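Local coordinates for protein ABC-type phosphate transport system, periplasmic component (Lactobacillus brevis, PDB 4ECF) that probably serves as the solute-binding component of an ABC importer, binding phosphate for transport across the cytoplasmic membrane, at residues V53-S58 against G218-F223; L60-Q65 against R71-H76. All blocks are in the same frame, centred on the assembly; numbering follows the deposited sequence.

Contact 1 sets strand 55-58 against the start of helix 218-228, and contact 2 folds the 60-65 turn back onto the beginning of strand 73-87. Their centres lie 14 Å apart on the same side of the chain's centre. In sequence, contact 2 is nested inside the long span of chain that contact 1 closes. Both reach one mixed sheet, where strand 205-213 runs antiparallel to strand 55-58 and also to strand 73-87, so it stands between the two strands that follow each other in the chain. This late-returning strand and the helix after it thus join distant sequence to the N-terminal strands, as in a periplasmic-binding-protein fold.

Contact 1: residues V53-S58 against G218-F223; sequences VQIGNS and GLTKAF
Ile55 and Thr220 form the apolar part of this contact together with Phe223. The Ile55 CG1 branch runs past the Thr220 methyl in the opposite direction, with Ile55 CG1 3.7 Å from Thr220 CG2. Farther out, Ile55 CD1 reaches the edge of the Phe223 ring, lying near the ring plane, 4.0 Å from Phe223 CD2. A branched aliphatic residue suits the buried strand position: its extended arm (chi2 178°) spans the gap to two residues one helical turn apart. Thr220 and Phe223 both face strand 55-58 from the first turns of helix 218-228, which follows strand 205-213 and packs on the mixed sheet of a periplasmic-binding-protein domain; strand 55-58 lies in that sheet between strands 4-10 and 205-213.

The hydroxyl branch makes the second kind of contact, a plain van der Waals one. Thr220 OG1 lies 3.5 Å from Gln54 CB, the two side chains crossing at about a right angle. Beta-branched threonine suits this place by offering two short, unlike branches, methyl to Ile55 and hydroxyl to Gln54. Bent at chi2 (68°), the glutamine turns its amide away from the helix, and OE1 accepts a hydrogen bond from the backbone N of Thr7 in strand 4-10. An alanine in place of Thr220 would lack both branches, which is likely to open a gap beside Ile55 and leave the CB-CG part of Gln54 without its partner there. Phe223 also packs against Ala21 of helix 15-28.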
loop_
_atom_site.group_PDB
_atom_site.type_symbol
_atom_site.label_atom_id
_atom_site.label_comp_id
_atom_site.label_asym_id
_atom_site.label_seq_id
_atom_site.Cartn_x
_atom_site.Cartn_y
_atom_site.Cartn_z
ATOM N N VAL A 53 19.079 -6.519 5.390
ATOM C CA VAL A 53 18.871 -5.074 5.221
ATOM C C VAL A 53 18.699 -4.468 6.609
ATOM O O VAL A 53 18.583 -5.193 7.582
ATOM C CB VAL A 53 17.577 -4.777 4.408
ATOM C CG1 VAL A 53 17.643 -5.310 2.950
ATOM C CG2 VAL A 53 16.326 -5.334 5.092
ATOM N N GLN A 54 18.668 -3.140 6.681
ATOM C CA GLN A 54 18.480 -2.477 7.971
ATOM C C GLN A 54 16.991 -2.280 8.321
ATOM O O GLN A 54 16.633 -2.195 9.479
ATOM C CB GLN A 54 19.212 -1.152 7.980
ATOM C CG GLN A 54 20.739 -1.300 8.145
ATOM C CD GLN A 54 21.375 -1.950 6.931
ATOM O OE1 GLN A 54 21.203 -1.488 5.809
ATOM N NE2 GLN A 54 22.071 -3.082 7.146
ATOM N N ILE A 55 16.172 -2.008 7.310
ATOM C CA ILE A 55 14.716 -1.734 7.465
ATOM C C ILE A 55 13.942 -2.537 6.437
ATOM O O ILE A 55 14.274 -2.521 5.268
ATOM C CB ILE A 55 14.391 -0.237 7.283
ATOM C CG1 ILE A 55 15.111 0.579 8.339
ATOM C CG2 ILE A 55 12.870 -0.014 7.336
ATOM C CD1 ILE A 55 14.907 2.081 8.239
ATOM N N GLY A 56 12.901 -3.243 6.910
ATOM C CA GLY A 56 11.927 -3.899 6.056
ATOM C C GLY A 56 10.676 -3.061 6.002
ATOM O O GLY A 56 10.034 -2.788 7.030
ATOM N N ASN A 57 10.343 -2.581 4.823
ATOM C CA ASN A 57 9.169 -1.739 4.600
ATOM C C ASN A 57 7.977 -2.639 4.337
ATOM O O ASN A 57 8.025 -3.440 3.388
ATOM C CB ASN A 57 9.425 -0.861 3.371
ATOM C CG ASN A 57 10.580 0.132 3.533
ATOM O OD1 ASN A 57 11.052 0.434 4.650
ATOM N ND2 ASN A 57 11.046 0.641 2.410
ATOM N N SER A 58 6.912 -2.491 5.121
ATOM C CA SER A 58 5.791 -3.418 5.056
ATOM C C SER A 58 4.440 -2.700 5.221
ATOM O O SER A 58 4.293 -1.833 6.094
ATOM C CB SER A 58 5.929 -4.453 6.147
ATOM O OG SER A 58 4.840 -5.378 6.210
ATOM N N GLY A 218 22.137 3.758 15.649
ATOM C CA GLY A 218 22.790 4.549 14.646
ATOM C C GLY A 218 21.786 5.191 13.688
ATOM O O GLY A 218 20.715 5.648 14.071
ATOM N N LEU A 219 22.156 5.174 12.428
ATOM C CA LEU A 219 21.370 5.881 11.406
ATOM C C LEU A 219 20.000 5.267 11.216
ATOM O O LEU A 219 19.019 6.009 10.989
ATOM C CB LEU A 219 22.137 5.924 10.075
ATOM C CG LEU A 219 21.454 6.581 8.860
ATOM C CD1 LEU A 219 20.984 7.977 9.233
ATOM C CD2 LEU A 219 22.409 6.561 7.637
ATOM N N THR A 220 19.883 3.938 11.323
ATOM C CA THR A 220 18.586 3.298 11.261
ATOM C C THR A 220 17.632 3.878 12.283
ATOM O O THR A 220 16.493 4.258 11.947
ATOM C CB THR A 220 18.690 1.763 11.443
ATOM O OG1 THR A 220 19.593 1.229 10.464
ATOM C CG2 THR A 220 17.288 1.115 11.330
ATOM N N LYS A 221 18.093 3.968 13.526
ATOM C CA LYS A 221 17.276 4.505 14.619
ATOM C C LYS A 221 16.942 5.976 14.363
ATOM O O LYS A 221 15.762 6.382 14.493
ATOM C CB LYS A 221 18.018 4.354 15.953
ATOM C CG LYS A 221 17.324 4.998 17.141
ATOM C CD LYS A 221 18.170 4.787 18.388
ATOM C CE LYS A 221 17.607 5.412 19.654
ATOM N NZ LYS A 221 16.342 4.745 20.116
ATOM N N ALA A 222 17.953 6.755 13.983
ATOM C CA ALA A 222 17.758 8.166 13.743
ATOM C C ALA A 222 16.764 8.449 12.635
ATOM O O ALA A 222 15.916 9.330 12.758
ATOM C CB ALA A 222 19.088 8.868 13.468
ATOM N N PHE A 223 16.855 7.698 11.535
ATOM C CA PHE A 223 15.942 7.904 10.439
ATOM C C PHE A 223 14.499 7.558 10.820
ATOM O O PHE A 223 13.558 8.287 10.466
ATOM C CB PHE A 223 16.386 7.074 9.249
ATOM C CG PHE A 223 15.485 7.161 8.054
ATOM C CD1 PHE A 223 15.193 8.378 7.473
ATOM C CD2 PHE A 223 14.994 6.010 7.467
ATOM C CE1 PHE A 223 14.397 8.454 6.356
ATOM C CE2 PHE A 223 14.211 6.084 6.339
ATOM C CZ PHE A 223 13.910 7.305 5.782
#

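Contact 2: residues L60-Q65 against R71-H76; sequences LFAGEQ and RQLVDH
Phe61 N donates to Glu64 OE2 at 2.9 Å, a bent bond (146° at the hydrogen) that arrives from well above the carboxylate plane. The same Glu64 oxygen lies in the plane of the Phe61 ring, at its edge. A backbone bond from Glu64 N to Phe61 O, 3.0 Å long, closes the short 3-10 turn from the other direction, so glutamate here serves both with its side chain and with its main chain.

From this turn Phe61 reaches across to Asp75. With CG placed anti to the backbone N (chi1 -165°), Asp75 brings its carboxylate up to the phenyl group, where Asp75 OD2 lies 3.8 Å from Phe61 CE2 and 4.0 Å from Phe61 CD2. Ring and carboxylate planes are 69° apart. The other carboxylate oxygen, OD1, is hydrogen-bonded to ND1 of His209, which probably limits the rotation of the group; the His209 ring in turn meets Phe61 edge-to-face. Short aspartate thus serves two neighbours with its two oxygens, and the flat phenylalanine ring can meet both the carboxylate and the histidine.

Beside this polar and aromatic patch is a purely apolar touch: Ala62 CB meets Leu73 CD1 at 3.9 Å. The small methyl of alanine suits a turn that lies beside a bulkier leucine, and Ile68 touches both residues. Tyr211 of strand 205-213 hydrogen-bonds through its OH to Ala62 N, while Leu73 packs on Ile48 of helix 41-50. The connection between strands 55-58 and 73-87 is therefore held against that helix and strand 205-213.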
loop_
_atom_site.group_PDB
_atom_site.type_symbol
_atom_site.label_atom_id
_atom_site.label_comp_id
_atom_site.label_asym_id
_atom_site.label_seq_id
_atom_site.Cartn_x
_atom_site.Cartn_y
_atom_site.Cartn_z
ATOM N N LEU A 60 1.934 -4.664 6.082
ATOM C CA LEU A 60 1.296 -5.664 6.931
ATOM C C LEU A 60 2.033 -5.802 8.273
ATOM O O LEU A 60 3.255 -5.558 8.379
ATOM C CB LEU A 60 1.264 -7.038 6.243
ATOM C CG LEU A 60 0.614 -7.082 4.864
ATOM C CD1 LEU A 60 0.724 -8.500 4.270
ATOM C CD2 LEU A 60 -0.855 -6.578 4.898
ATOM N N PHE A 61 1.329 -6.254 9.295
ATOM C CA PHE A 61 2.016 -6.741 10.505
ATOM C C PHE A 61 2.852 -7.975 10.152
ATOM O O PHE A 61 2.411 -8.802 9.314
ATOM C CB PHE A 61 1.011 -7.028 11.624
ATOM C CG PHE A 61 0.434 -5.782 12.238
ATOM C CD1 PHE A 61 -0.633 -5.119 11.644
ATOM C CD2 PHE A 61 0.947 -5.270 13.404
ATOM C CE1 PHE A 61 -1.174 -3.979 12.210
ATOM C CE2 PHE A 61 0.416 -4.118 13.977
ATOM C CZ PHE A 61 -0.662 -3.488 13.379
ATOM N N ALA A 62 4.022 -8.122 10.793
ATOM C CA ALA A 62 4.957 -9.180 10.426
ATOM C C ALA A 62 4.331 -10.568 10.526
ATOM O O ALA A 62 4.525 -11.429 9.620
ATOM C CB ALA A 62 6.222 -9.103 11.254
ATOM N N GLY A 63 3.518 -10.760 11.568
ATOM C CA GLY A 63 2.799 -12.028 11.786
ATOM C C GLY A 63 1.771 -12.456 10.746
ATOM O O GLY A 63 1.342 -13.621 10.765
ATOM N N GLU A 64 1.371 -11.545 9.855
ATOM C CA GLU A 64 0.456 -11.840 8.741
ATOM C C GLU A 64 1.068 -12.684 7.622
ATOM O O GLU A 64 0.341 -13.221 6.803
ATOM C CB GLU A 64 -0.121 -10.536 8.163
ATOM C CG GLU A 64 -0.938 -9.743 9.181
ATOM C CD GLU A 64 -1.606 -8.540 8.562
ATOM O OE1 GLU A 64 -2.382 -8.742 7.602
ATOM O OE2 GLU A 64 -1.324 -7.394 8.982
ATOM N N GLN A 65 2.403 -12.766 7.577
ATOM C CA GLN A 65 3.103 -13.450 6.495
ATOM C C GLN A 65 3.630 -14.785 7.006
ATOM O O GLN A 65 4.397 -14.842 7.969
ATOM C CB GLN A 65 4.274 -12.601 5.981
ATOM C CG GLN A 65 5.068 -13.275 4.854
ATOM C CD GLN A 65 5.959 -12.300 4.111
ATOM O OE1 GLN A 65 5.523 -11.177 3.803
ATOM N NE2 GLN A 65 7.218 -12.711 3.814
ATOM N N ARG A 71 8.433 -12.104 16.513
ATOM C CA ARG A 71 9.034 -11.798 17.821
ATOM C C ARG A 71 10.529 -11.397 17.774
ATOM O O ARG A 71 11.044 -10.896 18.759
ATOM C CB ARG A 71 8.818 -12.956 18.802
ATOM C CG ARG A 71 7.367 -13.095 19.251
ATOM C CD ARG A 71 7.255 -13.484 20.723
ATOM N NE ARG A 71 7.339 -14.932 20.943
ATOM C CZ ARG A 71 7.705 -15.513 22.089
ATOM N NH1 ARG A 71 8.052 -14.785 23.149
ATOM N NH2 ARG A 71 7.738 -16.840 22.173
ATOM N N GLN A 72 11.219 -11.607 16.662
ATOM C CA GLN A 72 12.579 -11.129 16.522
ATOM C C GLN A 72 12.643 -9.756 15.796
ATOM O O GLN A 72 13.710 -9.144 15.692
ATOM C CB GLN A 72 13.492 -12.189 15.881
ATOM C CG GLN A 72 13.254 -12.501 14.409
ATOM C CD GLN A 72 14.387 -13.323 13.768
ATOM O OE1 GLN A 72 14.979 -12.918 12.752
ATOM N NE2 GLN A 72 14.692 -14.475 14.362
ATOM N N LEU A 73 11.494 -9.277 15.326
ATOM C CA LEU A 73 11.423 -7.997 14.665
ATOM C C LEU A 73 10.828 -6.985 15.603
ATOM O O LEU A 73 10.104 -7.334 16.540
ATOM C CB LEU A 73 10.592 -8.092 13.389
ATOM C CG LEU A 73 11.046 -9.137 12.366
ATOM C CD1 LEU A 73 10.122 -9.183 11.135
ATOM C CD2 LEU A 73 12.483 -8.873 11.975
ATOM N N VAL A 74 11.152 -5.718 15.346
ATOM C CA VAL A 74 10.589 -4.589 16.084
ATOM C C VAL A 74 9.815 -3.687 15.111
ATOM O O VAL A 74 10.369 -3.168 14.149
ATOM C CB VAL A 74 11.641 -3.762 16.825
ATOM C CG1 VAL A 74 11.005 -2.596 17.569
ATOM C CG2 VAL A 74 12.405 -4.666 17.812
ATOM N N ASP A 75 8.531 -3.527 15.395
ATOM C CA ASP A 75 7.609 -2.722 14.616
ATOM C C ASP A 75 7.801 -1.228 14.854
ATOM O O ASP A 75 8.114 -0.794 15.977
ATOM C CB ASP A 75 6.161 -3.153 14.968
ATOM C CG ASP A 75 5.132 -2.640 13.977
ATOM O OD1 ASP A 75 5.542 -2.210 12.882
ATOM O OD2 ASP A 75 3.921 -2.679 14.299
ATOM N N HIS A 76 7.605 -0.448 13.805
ATOM C CA HIS A 76 7.516 1.017 13.911
ATOM C C HIS A 76 6.508 1.464 12.906
ATOM O O HIS A 76 6.719 1.315 11.702
ATOM C CB HIS A 76 8.840 1.720 13.624
ATOM C CG HIS A 76 10.023 1.174 14.399
ATOM N ND1 HIS A 76 10.725 0.079 14.001
ATOM C CD2 HIS A 76 10.588 1.611 15.576
ATOM C CE1 HIS A 76 11.714 -0.158 14.888
ATOM N NE2 HIS A 76 11.636 0.785 15.859
#